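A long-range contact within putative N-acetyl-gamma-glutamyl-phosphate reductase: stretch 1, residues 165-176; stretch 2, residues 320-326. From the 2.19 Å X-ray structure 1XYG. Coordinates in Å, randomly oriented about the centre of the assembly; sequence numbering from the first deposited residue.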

# COMPACT_ATOMS: atom_id res chain seq x y z
N PRO A 165 1.56 -23.89 -7.55
CA PRO A 165 1.71 -25.35 -7.43
C PRO A 165 2.61 -25.76 -6.26
O PRO A 165 2.37 -26.78 -5.62
CB PRO A 165 2.30 -25.75 -8.78
CG PRO A 165 1.73 -24.74 -9.71
CD PRO A 165 1.90 -23.45 -8.91
N THR A 166 3.64 -24.97 -6.00
CA THR A 166 4.56 -25.26 -4.91
C THR A 166 3.85 -25.20 -3.55
O THR A 166 4.02 -26.08 -2.72
CB THR A 166 5.76 -24.28 -4.90
OG1 THR A 166 6.56 -24.48 -6.08
CG2 THR A 166 6.63 -24.49 -3.67
N THR A 167 3.05 -24.16 -3.34
CA THR A 167 2.32 -24.00 -2.08
C THR A 167 1.26 -25.07 -1.88
O THR A 167 0.86 -25.34 -0.75
CB THR A 167 1.59 -22.64 -2.00
OG1 THR A 167 0.45 -22.66 -2.88
CG2 THR A 167 2.52 -21.49 -2.37
N ILE A 168 0.80 -25.67 -2.97
CA ILE A 168 -0.25 -26.68 -2.90
C ILE A 168 0.25 -28.11 -2.73
O ILE A 168 -0.25 -28.87 -1.90
CB ILE A 168 -1.16 -26.61 -4.15
CG1 ILE A 168 -1.84 -25.24 -4.22
CG2 ILE A 168 -2.23 -27.70 -4.09
CD1 ILE A 168 -2.46 -24.94 -5.56
N GLN A 169 1.25 -28.49 -3.53
CA GLN A 169 1.78 -29.84 -3.47
C GLN A 169 2.55 -30.17 -2.19
O GLN A 169 2.47 -31.29 -1.70
CB GLN A 169 2.65 -30.12 -4.69
CG GLN A 169 1.89 -29.99 -5.99
CD GLN A 169 2.78 -30.15 -7.19
OE1 GLN A 169 3.18 -31.27 -7.54
NE2 GLN A 169 3.11 -29.03 -7.83
N LEU A 170 3.30 -29.21 -1.65
CA LEU A 170 4.05 -29.48 -0.43
C LEU A 170 3.14 -30.04 0.67
O LEU A 170 3.49 -31.03 1.32
CB LEU A 170 4.79 -28.22 0.04
CG LEU A 170 6.07 -27.91 -0.74
CD1 LEU A 170 6.66 -26.60 -0.26
CD2 LEU A 170 7.06 -29.05 -0.56
N PRO A 171 1.98 -29.41 0.91
CA PRO A 171 1.10 -29.94 1.95
C PRO A 171 0.29 -31.18 1.54
O PRO A 171 0.18 -32.13 2.30
CB PRO A 171 0.18 -28.75 2.25
CG PRO A 171 0.13 -28.02 0.95
CD PRO A 171 1.58 -28.04 0.54
N LEU A 172 -0.25 -31.17 0.32
CA LEU A 172 -1.09 -32.27 -0.14
C LEU A 172 -0.43 -33.59 -0.51
O LEU A 172 -1.01 -34.65 -0.28
CB LEU A 172 -1.96 -31.80 -1.31
CG LEU A 172 -2.88 -30.61 -1.03
CD1 LEU A 172 -3.85 -30.43 -2.19
CD2 LEU A 172 -3.65 -30.83 0.28
N VAL A 173 0.76 -33.54 -1.09
CA VAL A 173 1.42 -34.77 -1.50
C VAL A 173 1.58 -35.77 -0.36
O VAL A 173 1.17 -36.92 -0.47
CB VAL A 173 2.79 -34.49 -2.15
CG1 VAL A 173 3.52 -35.79 -2.42
CG2 VAL A 173 2.58 -33.73 -3.46
N PRO A 174 2.18 -35.34 0.77
CA PRO A 174 2.36 -36.23 1.92
C PRO A 174 1.03 -36.78 2.44
O PRO A 174 0.94 -37.95 2.82
CB PRO A 174 3.03 -35.33 2.95
CG PRO A 174 3.80 -34.38 2.12
CD PRO A 174 2.83 -34.04 1.02
N LEU A 175 0.00 -35.94 2.46
CA LEU A 175 -1.32 -36.35 2.95
C LEU A 175 -1.98 -37.36 2.04
O LEU A 175 -2.62 -38.30 2.52
CB LEU A 175 -2.22 -35.12 3.13
CG LEU A 175 -1.74 -34.07 4.15
CD1 LEU A 175 -2.75 -32.96 4.26
CD2 LEU A 175 -1.52 -34.71 5.51
N LEU A 176 -1.83 -37.19 0.73
CA LEU A 176 -2.41 -38.13 -0.24
C LEU A 176 -1.64 -39.45 -0.19
O LEU A 176 -2.23 -40.53 -0.25
CB LEU A 176 -2.35 -37.55 -1.65
CG LEU A 176 -3.32 -36.42 -1.98
CD1 LEU A 176 -2.91 -35.71 -3.27
CD2 LEU A 176 -4.72 -37.01 -2.10
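Stretch 2 320-326: IIISVID

Packing a strand against a helix asks each element to present one face to the other, and the contact between residues 320-326 and the helix of residues 165-176 illustrates how a proline within the helix can take part. The second stretch is an extended strand from Ile 320 to Ile 325, passing into a loop at Asp 326. It runs across the helix at a signed crossing angle of 135°, so the two chains are closer to antiparallel than to parallel, and their axes approach to 7.8 Å. The backbones lie nearest at Thr 167 and Ser 323, whose CA atoms are 5.6 Å apart. The helix is kinked at Pro 171 and Pro 174, because a proline nitrogen has no hydrogen to give to the turn before.

The alternation of the strand sorts its side chains: Ile 321, Ser 323 and Ile 325 point their CA-to-CB bonds toward the helix, while Ile 322 and Val 324 point away. At the centre of this row is the one hydrogen bond across the contact, donated by Ser 323 OG to the backbone O of Thr 167 at 2.8 Å. That carbonyl lies four residues before Pro 171, whose nitrogen cannot serve it as a helical donor; the serine hydroxyl, in the t rotamer, supplies a proton instead.

Apolar contacts lie on either side of Ser 323 along the strand. Ile 321 meets the later turns of the helix: its CG2 is 3.8 Å from Pro 171 CB, and its CD1 reaches Leu 175 CD1 at 3.5 Å and Leu 172 CD2 at 3.9 Å. Ile 325, with chi1 in p, faces the earlier turn, where its CD1 comes within 3.3 Å of Thr 167 CG2. This order reflects the opposed directions of the chains.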

# COMPACT_ATOMS: atom_id res chain seq x y z
N ILE A 320 -8.87 -27.65 6.88
CA ILE A 320 -8.37 -26.49 6.16
C ILE A 320 -6.86 -26.39 6.31
O ILE A 320 -6.32 -26.43 7.42
CB ILE A 320 -9.00 -25.19 6.70
CG1 ILE A 320 -10.53 -25.28 6.57
CG2 ILE A 320 -8.47 -23.98 5.92
CD1 ILE A 320 -11.26 -24.09 7.14
N ILE A 321 -6.18 -26.26 5.17
CA ILE A 321 -4.73 -26.15 5.16
C ILE A 321 -4.31 -24.81 4.57
O ILE A 321 -4.76 -24.43 3.50
CB ILE A 321 -4.11 -27.29 4.33
CG1 ILE A 321 -4.47 -28.64 4.94
CG2 ILE A 321 -2.61 -27.10 4.23
CD1 ILE A 321 -4.28 -29.79 4.01
N ILE A 322 -3.45 -24.10 5.30
CA ILE A 322 -2.94 -22.82 4.84
C ILE A 322 -1.46 -23.01 4.56
O ILE A 322 -0.74 -23.55 5.40
CB ILE A 322 -3.13 -21.72 5.90
CG1 ILE A 322 -4.63 -21.53 6.17
CG2 ILE A 322 -2.53 -20.41 5.43
CD1 ILE A 322 -4.96 -20.49 7.23
N SER A 323 -1.02 -22.60 3.38
CA SER A 323 0.37 -22.73 2.97
C SER A 323 0.85 -21.41 2.35
O SER A 323 0.25 -20.92 1.40
CB SER A 323 0.49 -23.88 1.96
OG SER A 323 1.82 -24.06 1.53
N VAL A 324 1.93 -20.85 2.89
CA VAL A 324 2.44 -19.58 2.37
C VAL A 324 3.93 -19.59 2.02
O VAL A 324 4.72 -20.34 2.59
CB VAL A 324 2.19 -18.43 3.38
CG1 VAL A 324 0.71 -18.43 3.82
CG2 VAL A 324 3.11 -18.61 4.61
N ILE A 325 4.28 -18.73 1.07
CA ILE A 325 5.66 -18.56 0.61
C ILE A 325 5.81 -17.17 -0.00
O ILE A 325 4.83 -16.43 -0.13
CB ILE A 325 6.03 -19.57 -0.52
CG1 ILE A 325 5.10 -19.37 -1.73
CG2 ILE A 325 5.93 -21.00 -0.03
CD1 ILE A 325 5.51 -20.19 -2.95
N ASP A 326 7.04 -16.82 -0.35
CA ASP A 326 7.30 -15.57 -1.04
C ASP A 326 7.25 -16.11 -2.48
O ASP A 326 8.07 -16.95 -2.85
CB ASP A 326 8.71 -15.05 -0.72
CG ASP A 326 9.11 -13.85 -1.58
OD1 ASP A 326 8.75 -13.84 -2.77
OD2 ASP A 326 9.80 -12.95 -1.07